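Local coordinates for surface glycan binding protein B (Bacteroides ovatus, PDB 6E57) that binds mixed-linkage beta-glucan, probably holding the polysaccharide at the bacterial surface for use by this gut symbiont, at residues G240-I246 against Q262-I267; V69-T75 against V111-K115; F341-G347 against I390-L396. All coordinates share one frame; numbering follows the deposited sequence.

Overall arrangement
The three contacts follow one another along an elongated, strand-rich chain, and none shares a residue with another. Interaction 2 comes first, in the N-terminal sandwich, where it ties a sheet holding strand 63-70 to one holding strands 75-81 and 103-113. Interaction 1 follows, where the connection from strand 235-240 to strand 246-251 meets the turn leading into strand 266-270, and interaction 3 is last, near the C-terminus and on the glycan-binding portion. Centres of interactions 1 and 2 are 54 Å apart, those of 1 and 3 38 Å, and those of 2 and 3 64 Å. With nearest atoms at least about 22 Å apart, the contacts do not touch, and each is local to its own part of what is probably a string of beta domains.

Interaction 1: G240-I246 against Q262-I267; sequences GINLENI and QSSTEI
The connection between strands 235-240 and 246-251, Gly240-Ile246, is laced to the turn Gln262-Ile267 in a beta-rich, probably immunoglobulin-like, domain. Gln262 reaches it with CG anti to its own nitrogen (chi1 -179°) and the chain extended, so that a single amide nitrogen bridges two carbonyls. NE2 of Gln262 lies 2.9 Å from Leu243 O, with a nearly straight bond of 172°, and 2.8 Å from Ile246 O. Each acceptor offers a lone pair in its carbonyl plane and lies close to the plane of the glutamine amide, geometry that fixes the amide's rotation. Two backbone bonds add to the hold: Gly240 N to Thr265 O at 3.0 Å, the donor standing well above the carbonyl plane (51° out of it), and Leu243 N to Ser264 O, also 3.0 Å. Ser264 OG points at Ile241 O, but the modelled separation is too short to trust; Lys149 is a further partner of this hydroxyl and pairs with Glu244 as a salt bridge. Beside these polar links, Leu243 CB lies 3.4 Å from both Ser263 O and Ser264 O, and its CD1 ends 4.0 Å from Ile267 CG2.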
ATOM      1  N   GLY A 240      -1.558 -10.518   6.480  1.00 43.41           N
ATOM      2  CA  GLY A 240      -1.900  -9.700   7.644  1.00 43.85           C
ATOM      3  C   GLY A 240      -0.767  -9.646   8.655  1.00 44.51           C
ATOM      4  O   GLY A 240       0.390  -9.800   8.287  1.00 42.48           O
ATOM      5  N   ILE A 241      -1.114  -9.445   9.933  1.00 45.94           N
ATOM      6  CA  ILE A 241      -0.117  -9.189  10.979  1.00 47.51           C
ATOM      7  C   ILE A 241      -0.232 -10.221  12.111  1.00 51.08           C
ATOM      8  O   ILE A 241       0.798 -10.750  12.540  1.00 61.12           O
ATOM      9  CB  ILE A 241      -0.191  -7.736  11.495  1.00 47.42           C
ATOM     10  CG1 ILE A 241       0.816  -7.464  12.619  1.00 46.37           C
ATOM     11  CG2 ILE A 241      -1.600  -7.370  11.924  1.00 49.08           C
ATOM     12  CD1 ILE A 241       2.258  -7.533  12.194  1.00 45.65           C
ATOM     13  N   ASN A 242      -1.441 -10.508  12.611  1.00 46.75           N
ATOM     14  CA  ASN A 242      -1.574 -11.453  13.736  1.00 48.25           C
ATOM     15  C   ASN A 242      -2.561 -12.560  13.357  1.00 48.42           C
ATOM     16  O   ASN A 242      -3.530 -12.824  14.072  1.00 48.07           O
ATOM     17  CB  ASN A 242      -1.973 -10.742  15.033  1.00 49.00           C
ATOM     18  CG  ASN A 242      -0.882  -9.841  15.572  1.00 49.34           C
ATOM     19  OD1 ASN A 242       0.267 -10.262  15.708  1.00 50.06           O
ATOM     20  ND2 ASN A 242      -1.231  -8.607  15.896  1.00 48.70           N
ATOM     21  N   LEU A 243      -2.272 -13.232  12.239  1.00 46.26           N
ATOM     22  CA  LEU A 243      -3.238 -14.104  11.584  1.00 48.21           C
ATOM     23  C   LEU A 243      -3.226 -15.514  12.193  1.00 51.71           C
ATOM     24  O   LEU A 243      -4.106 -16.317  11.873  1.00 53.35           O
ATOM     25  CB  LEU A 243      -2.938 -14.144  10.081  1.00 46.74           C
ATOM     26  CG  LEU A 243      -3.067 -12.818   9.329  1.00 45.61           C
ATOM     27  CD1 LEU A 243      -3.071 -13.056   7.826  1.00 44.91           C
ATOM     28  CD2 LEU A 243      -4.320 -12.056   9.736  1.00 45.41           C
ATOM     29  N   GLU A 244      -2.259 -15.809  13.073  1.00 53.87           N
ATOM     30  CA  GLU A 244      -2.193 -17.120  13.740  1.00 56.73           C
ATOM     31  C   GLU A 244      -3.305 -17.225  14.798  1.00 57.21           C
ATOM     32  O   GLU A 244      -3.714 -18.335  15.158  1.00 56.63           O
ATOM     33  CB  GLU A 244      -0.799 -17.377  14.325  1.00 58.20           C
ATOM     34  CG  GLU A 244      -0.550 -16.765  15.696  1.00 61.09           C
ATOM     35  CD  GLU A 244      -0.179 -15.293  15.696  1.00 64.26           C
ATOM     36  OE1 GLU A 244      -0.355 -14.632  14.649  1.00 66.92           O
ATOM     37  OE2 GLU A 244       0.295 -14.808  16.748  1.00 65.85           O
ATOM     38  N   ASN A 245      -3.793 -16.070  15.273  1.00 56.95           N
ATOM     39  CA  ASN A 245      -4.857 -15.983  16.282  1.00 56.59           C
ATOM     40  C   ASN A 245      -6.242 -16.236  15.663  1.00 57.02           C
ATOM     41  O   ASN A 245      -7.217 -16.381  16.401  1.00 59.19           O
ATOM     42  CB  ASN A 245      -4.864 -14.622  16.987  1.00 55.79           C
ATOM     43  CG  ASN A 245      -3.649 -14.385  17.860  1.00 54.86           C
ATOM     44  OD1 ASN A 245      -3.213 -15.275  18.587  1.00 55.28           O
ATOM     45  ND2 ASN A 245      -3.106 -13.182  17.808  1.00 54.89           N
ATOM     46  N   ILE A 246      -6.337 -16.266  14.325  1.00 54.67           N
ATOM     47  CA  ILE A 246      -7.619 -16.461  13.635  1.00 54.04           C
ATOM     48  C   ILE A 246      -8.085 -17.909  13.836  1.00 56.08           C
ATOM     49  O   ILE A 246      -7.330 -18.853  13.602  1.00 58.09           O
ATOM     50  CB  ILE A 246      -7.519 -16.086  12.143  1.00 50.72           C
ATOM     51  CG1 ILE A 246      -7.264 -14.585  11.973  1.00 49.16           C
ATOM     52  CG2 ILE A 246      -8.759 -16.546  11.386  1.00 49.09           C
ATOM     53  CD1 ILE A 246      -7.251 -14.098  10.541  1.00 47.99           C
ATOM     54  N   GLN A 262      -0.915 -21.334   8.191  1.00 63.45           N
ATOM     55  CA  GLN A 262      -1.331 -20.328   9.159  1.00 59.82           C
ATOM     56  C   GLN A 262      -0.106 -19.867   9.953  1.00 58.83           C
ATOM     57  O   GLN A 262       0.463 -20.636  10.722  1.00 60.19           O
ATOM     58  CB  GLN A 262      -2.425 -20.863  10.086  1.00 59.33           C
ATOM     59  CG  GLN A 262      -2.915 -19.832  11.095  1.00 58.59           C
ATOM     60  CD  GLN A 262      -4.280 -20.146  11.657  1.00 59.03           C
ATOM     61  OE1 GLN A 262      -4.710 -21.296  11.703  1.00 62.80           O
ATOM     62  NE2 GLN A 262      -4.977 -19.113  12.098  1.00 57.64           N
ATOM     63  N   SER A 263       0.284 -18.607   9.731  1.00 56.87           N
ATOM     64  CA  SER A 263       1.355 -17.937  10.462  1.00 56.64           C
ATOM     65  C   SER A 263       0.916 -16.503  10.784  1.00 56.47           C
ATOM     66  O   SER A 263      -0.204 -16.105  10.454  1.00 55.83           O
ATOM     67  CB  SER A 263       2.645 -17.969   9.674  1.00 54.89           C
ATOM     68  OG  SER A 263       2.524 -17.230   8.467  1.00 50.77           O
ATOM     69  N   SER A 264       1.804 -15.742  11.435  1.00 57.66           N
ATOM     70  CA  SER A 264       1.570 -14.341  11.765  1.00 56.98           C
ATOM     71  C   SER A 264       1.172 -13.557  10.508  1.00 54.31           C
ATOM     72  O   SER A 264       0.187 -12.814  10.520  1.00 50.34           O
ATOM     73  CB  SER A 264       2.790 -13.735  12.423  1.00 59.92           C
ATOM     74  OG  SER A 264       2.507 -12.442  12.947  1.00 59.79           O
ATOM     75  N   THR A 265       1.931 -13.753   9.424  1.00 53.80           N
ATOM     76  CA  THR A 265       1.906 -12.860   8.271  1.00 53.51           C
ATOM     77  C   THR A 265       0.957 -13.366   7.175  1.00 53.15           C
ATOM     78  O   THR A 265       0.577 -12.586   6.299  1.00 52.53           O
ATOM     79  CB  THR A 265       3.318 -12.669   7.705  1.00 53.82           C
ATOM     80  OG1 THR A 265       3.707 -13.882   7.060  1.00 56.18           O
ATOM     81  CG2 THR A 265       4.327 -12.298   8.770  1.00 53.71           C
ATOM     82  N   GLU A 266       0.586 -14.654   7.210  1.00 54.30           N
ATOM     83  CA  GLU A 266      -0.140 -15.275   6.101  1.00 54.47           C
ATOM     84  C   GLU A 266      -1.103 -16.357   6.598  1.00 53.31           C
ATOM     85  O   GLU A 266      -0.839 -17.036   7.591  1.00 53.22           O
ATOM     86  CB  GLU A 266       0.838 -15.901   5.108  1.00 56.75           C
ATOM     87  CG  GLU A 266       1.358 -14.928   4.067  1.00 62.33           C
ATOM     88  CD  GLU A 266       1.933 -15.598   2.830  1.00 66.56           C
ATOM     89  OE1 GLU A 266       2.435 -16.738   2.953  1.00 72.50           O
ATOM     90  OE2 GLU A 266       1.868 -14.983   1.745  1.00 78.20           O
ATOM     91  N   ILE A 267      -2.207 -16.516   5.859  1.00 49.73           N
ATOM     92  CA  ILE A 267      -3.151 -17.616   6.026  1.00 51.30           C
ATOM     93  C   ILE A 267      -3.708 -17.986   4.643  1.00 50.23           C
ATOM     94  O   ILE A 267      -4.011 -17.104   3.840  1.00 45.61           O
ATOM     95  CB  ILE A 267      -4.259 -17.243   7.034  1.00 52.64           C
ATOM     96  CG1 ILE A 267      -5.055 -18.467   7.490  1.00 54.03           C
ATOM     97  CG2 ILE A 267      -5.174 -16.160   6.482  1.00 52.09           C
ATOM     98  CD1 ILE A 267      -5.921 -18.206   8.701  1.00 56.00           C
TER

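Interaction 2: V69-T75 against V111-K115; sequences VTPKDYT and VETVK
The Tyr74 ring meets Val114 at its edge: Val114 CG1 sits near the ring plane, and from 111-115 nothing stacks on either face. The closest side-chain approach of this pair is at the root of the tyrosine side chain, Val114 CG1 to Tyr74 CB at 4.1 Å, while the far part of the tyrosine leads away toward the loop of Thr31 and Glu32, both of which it touches. The second flat group is the Pro71 ring, which follows a cis peptide bond. It crosses Thr113 at about a right angle, its CG 4.0 Å from Thr113 OG1.

That hydroxyl is held by Tyr74 O, to which Thr113 OG1 donates over 2.9 Å, approaching 32° off the carbonyl plane. With OG1 anti to the threonine nitrogen (chi1 -171°), the hydroxyl faces the turn. Val114 N also donates to Tyr74 O, weakly, at 3.2 Å, so two donors converge on one carbonyl.

The segment 69-75 is a crossover in a beta-sandwich: strand 63-70 belongs to one sheet, and strand 75-81 pairs with 103-113 in the other. A type I turn, Pro71 to Tyr74, makes the passage, and Thr75 OG1 donates to Pro71 O over 3.2 Å, linking the residue after the turn to its first residue. Directly after the turn, Thr75 and Thr113 form an antiparallel non-hydrogen-bonded pair, CA to CA 4.3 Å, their side chains on the same face of the sheet. Between the sheets, Val69 and Val111 reach toward each other tip to tip, CG1 to CG1 at 3.8 Å, and Val111 also touches Ile38 of strand 37-40.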
ATOM      1  N   VAL A  69      -1.963  38.661   9.628  1.00 69.54           N
ATOM      2  CA  VAL A  69      -3.245  38.335  10.246  1.00 69.78           C
ATOM      3  C   VAL A  69      -3.998  39.626  10.600  1.00 71.49           C
ATOM      4  O   VAL A  69      -3.392  40.637  10.949  1.00 70.92           O
ATOM      5  CB  VAL A  69      -3.039  37.446  11.489  1.00 68.11           C
ATOM      6  CG1 VAL A  69      -4.361  36.972  12.072  1.00 69.03           C
ATOM      7  CG2 VAL A  69      -2.134  36.261  11.193  1.00 66.17           C
ATOM      8  N   THR A  70      -5.332  39.562  10.495  1.00 72.25           N
ATOM      9  CA  THR A  70      -6.259  40.596  10.964  1.00 73.91           C
ATOM     10  C   THR A  70      -7.096  39.998  12.094  1.00 73.95           C
ATOM     11  O   THR A  70      -7.481  38.833  12.004  1.00 72.19           O
ATOM     12  CB  THR A  70      -7.141  41.102   9.813  1.00 75.77           C
ATOM     13  OG1 THR A  70      -6.279  41.487   8.741  1.00 72.91           O
ATOM     14  CG2 THR A  70      -8.031  42.268  10.191  1.00 77.19           C
ATOM     15  N   PRO A  71      -7.360  40.765  13.165  1.00 74.38           N
ATOM     16  CA  PRO A  71      -6.849  42.107  13.415  1.00 76.36           C
ATOM     17  C   PRO A  71      -5.383  42.130  13.879  1.00 77.37           C
ATOM     18  O   PRO A  71      -4.945  41.227  14.597  1.00 72.67           O
ATOM     19  CB  PRO A  71      -7.741  42.655  14.539  1.00 77.40           C
ATOM     20  CG  PRO A  71      -8.246  41.416  15.226  1.00 75.94           C
ATOM     21  CD  PRO A  71      -8.455  40.446  14.087  1.00 74.25           C
ATOM     22  N   LYS A  72      -4.666  43.191  13.488  1.00 82.73           N
ATOM     23  CA  LYS A  72      -3.211  43.333  13.657  1.00 87.82           C
ATOM     24  C   LYS A  72      -2.773  42.920  15.070  1.00 87.82           C
ATOM     25  O   LYS A  72      -2.005  41.964  15.232  1.00 85.44           O
ATOM     26  CB  LYS A  72      -2.780  44.782  13.397  1.00 93.16           C
ATOM     27  CG  LYS A  72      -2.826  45.241  11.944  1.00 97.80           C
ATOM     28  CD  LYS A  72      -2.510  46.718  11.775  1.00102.33           C
ATOM     29  CE  LYS A  72      -2.857  47.260  10.403  1.00104.70           C
ATOM     30  NZ  LYS A  72      -4.320  47.416  10.220  1.00105.25           N
ATOM     31  N   ASP A  73      -3.276  43.648  16.078  1.00 90.03           N
ATOM     32  CA  ASP A  73      -2.707  43.653  17.432  1.00 87.75           C
ATOM     33  C   ASP A  73      -3.560  42.835  18.415  1.00 81.83           C
ATOM     34  O   ASP A  73      -3.292  42.866  19.618  1.00 77.90           O
ATOM     35  CB  ASP A  73      -2.577  45.082  17.974  1.00 92.66           C
ATOM     36  CG  ASP A  73      -2.018  46.098  16.989  1.00 97.92           C
ATOM     37  OD1 ASP A  73      -2.774  46.522  16.089  1.00101.74           O
ATOM     38  OD2 ASP A  73      -0.836  46.469  17.139  1.00100.20           O
ATOM     39  N   TYR A  74      -4.570  42.109  17.921  1.00 78.85           N
ATOM     40  CA  TYR A  74      -5.563  41.476  18.797  1.00 78.47           C
ATOM     41  C   TYR A  74      -5.735  39.988  18.458  1.00 76.18           C
ATOM     42  O   TYR A  74      -6.788  39.415  18.734  1.00 77.05           O
ATOM     43  CB  TYR A  74      -6.901  42.216  18.695  1.00 79.40           C
ATOM     44  CG  TYR A  74      -6.861  43.676  19.070  1.00 81.02           C
ATOM     45  CD1 TYR A  74      -6.717  44.073  20.391  1.00 81.64           C
ATOM     46  CD2 TYR A  74      -6.989  44.667  18.109  1.00 82.20           C
ATOM     47  CE1 TYR A  74      -6.692  45.414  20.746  1.00 83.29           C
ATOM     48  CE2 TYR A  74      -6.965  46.012  18.446  1.00 83.54           C
ATOM     49  CZ  TYR A  74      -6.816  46.389  19.770  1.00 83.12           C
ATOM     50  OH  TYR A  74      -6.787  47.709  20.111  1.00 84.02           O
ATOM     51  N   THR A  75      -4.694  39.359  17.896  1.00 74.29           N
ATOM     52  CA  THR A  75      -4.733  37.933  17.539  1.00 72.66           C
ATOM     53  C   THR A  75      -3.538  37.198  18.156  1.00 69.85           C
ATOM     54  O   THR A  75      -2.425  37.721  18.181  1.00 68.25           O
ATOM     55  CB  THR A  75      -4.753  37.726  16.017  1.00 72.96           C
ATOM     56  OG1 THR A  75      -3.646  38.425  15.444  1.00 71.86           O
ATOM     57  CG2 THR A  75      -6.043  38.194  15.381  1.00 74.55           C
ATOM     58  N   VAL A 111      -5.599  30.264  14.868  1.00 65.23           N
ATOM     59  CA  VAL A 111      -5.609  31.691  15.156  1.00 66.99           C
ATOM     60  C   VAL A 111      -6.853  31.998  15.997  1.00 68.41           C
ATOM     61  O   VAL A 111      -7.955  31.587  15.644  1.00 67.43           O
ATOM     62  CB  VAL A 111      -5.592  32.520  13.856  1.00 67.32           C
ATOM     63  CG1 VAL A 111      -5.601  34.016  14.136  1.00 68.46           C
ATOM     64  CG2 VAL A 111      -4.416  32.148  12.967  1.00 66.76           C
ATOM     65  N   GLU A 112      -6.653  32.715  17.110  1.00 70.71           N
ATOM     66  CA  GLU A 112      -7.737  33.137  17.996  1.00 73.83           C
ATOM     67  C   GLU A 112      -7.580  34.631  18.307  1.00 73.52           C
ATOM     68  O   GLU A 112      -6.471  35.113  18.537  1.00 70.60           O
ATOM     69  CB  GLU A 112      -7.731  32.311  19.285  1.00 75.68           C
ATOM     70  CG  GLU A 112      -9.050  32.352  20.035  1.00 79.72           C
ATOM     71  CD  GLU A 112      -9.033  31.654  21.385  1.00 82.47           C
ATOM     72  OE1 GLU A 112      -8.071  31.871  22.147  1.00 87.83           O
ATOM     73  OE2 GLU A 112      -9.981  30.894  21.670  1.00 86.71           O
ATOM     74  N   THR A 113      -8.707  35.349  18.307  1.00 75.20           N
ATOM     75  CA  THR A 113      -8.742  36.767  18.657  1.00 76.33           C
ATOM     76  C   THR A 113      -9.058  36.899  20.152  1.00 75.21           C
ATOM     77  O   THR A 113      -9.387  35.913  20.813  1.00 70.88           O
ATOM     78  CB  THR A 113      -9.717  37.539  17.755  1.00 80.88           C
ATOM     79  OG1 THR A 113      -9.532  38.930  18.014  1.00 89.14           O
ATOM     80  CG2 THR A 113     -11.171  37.177  17.965  1.00 81.96           C
ATOM     81  N   VAL A 114      -8.958  38.127  20.668  1.00 74.79           N
ATOM     82  CA  VAL A 114      -9.153  38.413  22.096  1.00 76.61           C
ATOM     83  C   VAL A 114     -10.602  38.099  22.506  1.00 78.40           C
ATOM     84  O   VAL A 114     -10.838  37.691  23.642  1.00 79.82           O
ATOM     85  CB  VAL A 114      -8.768  39.863  22.453  1.00 77.32           C
ATOM     86  CG1 VAL A 114      -7.291  40.133  22.201  1.00 75.35           C
ATOM     87  CG2 VAL A 114      -9.633  40.893  21.737  1.00 78.97           C
ATOM     88  N   LYS A 115     -11.558  38.285  21.585  1.00 78.42           N
ATOM     89  CA  LYS A 115     -12.984  38.030  21.849  1.00 80.51           C
ATOM     90  C   LYS A 115     -13.382  36.606  21.423  1.00 77.99           C
ATOM     91  O   LYS A 115     -14.572  36.292  21.353  1.00 76.38           O
ATOM     92  CB  LYS A 115     -13.843  39.105  21.172  1.00 83.17           C
ATOM     93  CG  LYS A 115     -13.976  40.408  21.956  1.00 87.57           C
ATOM     94  CD  LYS A 115     -15.144  40.440  22.935  1.00 91.14           C
ATOM     95  CE  LYS A 115     -14.831  39.872  24.307  1.00 90.89           C
ATOM     96  NZ  LYS A 115     -14.171  40.865  25.189  1.00 91.63           N
TER

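Interaction 3: F341-G347 against I390-L396; sequences FAGITAG and ILTQDML
Leu396, Leu391 and Ala346 carry most of the contact between the loop that leaves helix 338-343 and the start of helix 393-401. Leu396 divides its two methyls over the loop. CD1 lies against backbone, near Ile344 O and 3.6 Å from Ala346 N; CD2 is 3.7 Å from Phe341 O and also packs on Ile344 CG2, the two side chains crossing at about a right angle. Its CG stands anti to the carbonyl carbon (chi1 -70°), which turns the fork off the helix toward this loop. An alanine at this position would take away both methyls, and the Ile344 side chain and the bend after it would probably lose their apolar backing.

Leu391 works with both ends. Its CD1 meets the edge of the Phe341 ring, 4.1 Å from CE1 and near the ring plane, while its carbonyl O accepts Gly347 N at 2.9 Å through a nearly straight bond of 169°. Ala346 sets its CB 3.5 Å from Gln393 N, at the first turn of the helix, where Thr392 is the N-cap: its OG1 accepts Met395 N over 3.2 Å. A water donates to Leu396 O and, weakly, to Phe341 O.

None of these residues belongs to the glycan pocket of Trp322, Tyr371 and Trp372. The contact joins the ends of two antiparallel strands, 349-356 and 385-390, to the helices beside them: Leu391 touches Leu350 of the first strand, and Phe341 stacks on Phe405 and packs on Ile399 of helix 393-401.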
ATOM      1  N   PHE A 341     -13.846 -17.934 -27.856  1.00 35.52           N
ATOM      2  CA  PHE A 341     -13.548 -16.525 -27.581  1.00 35.38           C
ATOM      3  C   PHE A 341     -14.757 -15.637 -27.906  1.00 35.40           C
ATOM      4  O   PHE A 341     -14.946 -14.602 -27.274  1.00 35.20           O
ATOM      5  CB  PHE A 341     -12.293 -16.083 -28.338  1.00 35.52           C
ATOM      6  CG  PHE A 341     -11.008 -16.422 -27.627  1.00 35.55           C
ATOM      7  CD1 PHE A 341     -10.459 -15.543 -26.705  1.00 36.02           C
ATOM      8  CD2 PHE A 341     -10.365 -17.628 -27.856  1.00 33.97           C
ATOM      9  CE1 PHE A 341      -9.284 -15.855 -26.042  1.00 35.80           C
ATOM     10  CE2 PHE A 341      -9.190 -17.940 -27.189  1.00 34.54           C
ATOM     11  CZ  PHE A 341      -8.652 -17.053 -26.285  1.00 35.77           C
ATOM     12  N   ALA A 342     -15.576 -16.050 -28.877  1.00 33.82           N
ATOM     13  CA  ALA A 342     -16.777 -15.300 -29.257  1.00 34.66           C
ATOM     14  C   ALA A 342     -17.757 -15.219 -28.075  1.00 35.31           C
ATOM     15  O   ALA A 342     -18.531 -14.271 -27.971  1.00 36.23           O
ATOM     16  CB  ALA A 342     -17.417 -15.938 -30.466  1.00 34.59           C
ATOM     17  N   GLY A 343     -17.709 -16.217 -27.186  1.00 36.02           N
ATOM     18  CA  GLY A 343     -18.620 -16.332 -26.055  1.00 37.49           C
ATOM     19  C   GLY A 343     -18.165 -15.554 -24.827  1.00 38.27           C
ATOM     20  O   GLY A 343     -18.969 -15.287 -23.935  1.00 38.74           O
ATOM     21  N   ILE A 344     -16.876 -15.207 -24.765  1.00 37.80           N
ATOM     22  CA  ILE A 344     -16.312 -14.520 -23.602  1.00 37.70           C
ATOM     23  C   ILE A 344     -16.848 -13.084 -23.562  1.00 38.68           C
ATOM     24  O   ILE A 344     -16.862 -12.402 -24.590  1.00 39.24           O
ATOM     25  CB  ILE A 344     -14.772 -14.561 -23.626  1.00 37.34           C
ATOM     26  CG1 ILE A 344     -14.248 -15.989 -23.448  1.00 37.77           C
ATOM     27  CG2 ILE A 344     -14.196 -13.611 -22.585  1.00 37.94           C
ATOM     28  CD1 ILE A 344     -12.768 -16.141 -23.713  1.00 37.77           C
ATOM     29  N   THR A 345     -17.273 -12.645 -22.370  1.00 37.91           N
ATOM     30  CA  THR A 345     -17.799 -11.293 -22.157  1.00 37.46           C
ATOM     31  C   THR A 345     -16.647 -10.331 -21.831  1.00 36.23           C
ATOM     32  O   THR A 345     -15.713 -10.686 -21.115  1.00 35.95           O
ATOM     33  CB  THR A 345     -18.862 -11.274 -21.051  1.00 38.97           C
ATOM     34  OG1 THR A 345     -18.211 -11.579 -19.817  1.00 38.37           O
ATOM     35  CG2 THR A 345     -19.995 -12.247 -21.293  1.00 40.96           C
ATOM     36  N   ALA A 346     -16.736  -9.105 -22.359  1.00 34.49           N
ATOM     37  CA  ALA A 346     -15.718  -8.074 -22.160  1.00 34.53           C
ATOM     38  C   ALA A 346     -15.513  -7.843 -20.660  1.00 34.70           C
ATOM     39  O   ALA A 346     -16.474  -7.818 -19.893  1.00 34.91           O
ATOM     40  CB  ALA A 346     -16.124  -6.801 -22.860  1.00 33.82           C
ATOM     41  N   GLY A 347     -14.246  -7.691 -20.260  1.00 35.56           N
ATOM     42  CA  GLY A 347     -13.871  -7.463 -18.870  1.00 37.24           C
ATOM     43  C   GLY A 347     -13.341  -8.720 -18.203  1.00 37.71           C
ATOM     44  O   GLY A 347     -12.756  -8.645 -17.122  1.00 42.39           O
ATOM     45  N   ILE A 390      -6.764  -8.792 -19.213  1.00 32.66           N
ATOM     46  CA  ILE A 390      -8.179  -8.472 -19.295  1.00 32.97           C
ATOM     47  C   ILE A 390      -8.533  -8.261 -20.769  1.00 33.06           C
ATOM     48  O   ILE A 390      -7.947  -7.404 -21.430  1.00 32.47           O
ATOM     49  CB  ILE A 390      -8.523  -7.247 -18.423  1.00 32.57           C
ATOM     50  CG1 ILE A 390      -8.257  -7.539 -16.943  1.00 32.63           C
ATOM     51  CG2 ILE A 390      -9.955  -6.790 -18.658  1.00 32.39           C
ATOM     52  CD1 ILE A 390      -8.489  -6.364 -16.030  1.00 33.79           C
ATOM     53  N   LEU A 391      -9.486  -9.061 -21.262  1.00 33.00           N
ATOM     54  CA  LEU A 391      -9.970  -8.991 -22.632  1.00 33.60           C
ATOM     55  C   LEU A 391     -11.092  -7.950 -22.725  1.00 32.58           C
ATOM     56  O   LEU A 391     -12.210  -8.187 -22.265  1.00 33.63           O
ATOM     57  CB  LEU A 391     -10.463 -10.378 -23.059  1.00 34.27           C
ATOM     58  CG  LEU A 391      -9.417 -11.491 -23.019  1.00 34.37           C
ATOM     59  CD1 LEU A 391     -10.042 -12.838 -23.335  1.00 35.76           C
ATOM     60  CD2 LEU A 391      -8.275 -11.197 -23.975  1.00 34.92           C
ATOM     61  N   THR A 392     -10.776  -6.799 -23.329  1.00 31.53           N
ATOM     62  CA  THR A 392     -11.746  -5.740 -23.601  1.00 32.42           C
ATOM     63  C   THR A 392     -12.637  -6.150 -24.778  1.00 32.83           C
ATOM     64  O   THR A 392     -12.367  -7.136 -25.456  1.00 31.12           O
ATOM     65  CB  THR A 392     -11.045  -4.409 -23.899  1.00 32.82           C
ATOM     66  OG1 THR A 392     -10.218  -4.594 -25.049  1.00 33.99           O
ATOM     67  CG2 THR A 392     -10.215  -3.905 -22.740  1.00 32.39           C
ATOM     68  N   GLN A 393     -13.698  -5.370 -25.014  1.00 34.04           N
ATOM     69  CA  GLN A 393     -14.615  -5.614 -26.122  1.00 34.95           C
ATOM     70  C   GLN A 393     -13.875  -5.411 -27.453  1.00 36.57           C
ATOM     71  O   GLN A 393     -14.164  -6.095 -28.432  1.00 39.77           O
ATOM     72  CB  GLN A 393     -15.849  -4.714 -26.013  1.00 34.91           C
ATOM     73  CG  GLN A 393     -16.902  -4.968 -27.086  1.00 35.14           C
ATOM     74  CD  GLN A 393     -17.455  -6.372 -27.059  1.00 34.25           C
ATOM     75  OE1 GLN A 393     -18.080  -6.798 -26.090  1.00 35.02           O
ATOM     76  NE2 GLN A 393     -17.234  -7.108 -28.134  1.00 34.38           N
ATOM     77  N   ASP A 394     -12.919  -4.476 -27.474  1.00 37.88           N
ATOM     78  CA  ASP A 394     -12.100  -4.215 -28.660  1.00 37.51           C
ATOM     79  C   ASP A 394     -11.204  -5.424 -28.951  1.00 36.13           C
ATOM     80  O   ASP A 394     -11.091  -5.842 -30.094  1.00 35.99           O
ATOM     81  CB  ASP A 394     -11.271  -2.936 -28.505  1.00 40.03           C
ATOM     82  CG  ASP A 394     -12.029  -1.660 -28.830  1.00 41.23           C
ATOM     83  OD1 ASP A 394     -13.256  -1.729 -29.025  1.00 43.90           O
ATOM     84  OD2 ASP A 394     -11.382  -0.605 -28.890  1.00 44.27           O
ATOM     85  N   MET A 395     -10.566  -5.969 -27.910  1.00 36.28           N
ATOM     86  CA  MET A 395      -9.708  -7.143 -28.047  1.00 36.35           C
ATOM     87  C   MET A 395     -10.524  -8.319 -28.599  1.00 33.97           C
ATOM     88  O   MET A 395     -10.112  -8.955 -29.564  1.00 33.30           O
ATOM     89  CB  MET A 395      -9.090  -7.548 -26.707  1.00 39.06           C
ATOM     90  CG  MET A 395      -7.955  -6.650 -26.271  1.00 42.07           C
ATOM     91  SD  MET A 395      -7.220  -7.234 -24.731  1.00 46.84           S
ATOM     92  CE  MET A 395      -6.399  -5.741 -24.179  1.00 50.12           C
ATOM     93  N   LEU A 396     -11.681  -8.589 -27.983  1.00 32.53           N
ATOM     94  CA  LEU A 396     -12.548  -9.697 -28.386  1.00 31.52           C
ATOM     95  C   LEU A 396     -12.988  -9.520 -29.847  1.00 31.96           C
ATOM     96  O   LEU A 396     -13.062 -10.501 -30.590  1.00 30.11           O
ATOM     97  CB  LEU A 396     -13.755  -9.773 -27.445  1.00 33.03           C
ATOM     98  CG  LEU A 396     -13.453 -10.228 -26.017  1.00 32.58           C
ATOM     99  CD1 LEU A 396     -14.637  -9.960 -25.099  1.00 33.92           C
ATOM    100  CD2 LEU A 396     -13.077 -11.700 -25.976  1.00 31.80           C
TER
HETATM  101  O   HOH W   1     -13.339 -12.944 -29.385  1.00 29.11           O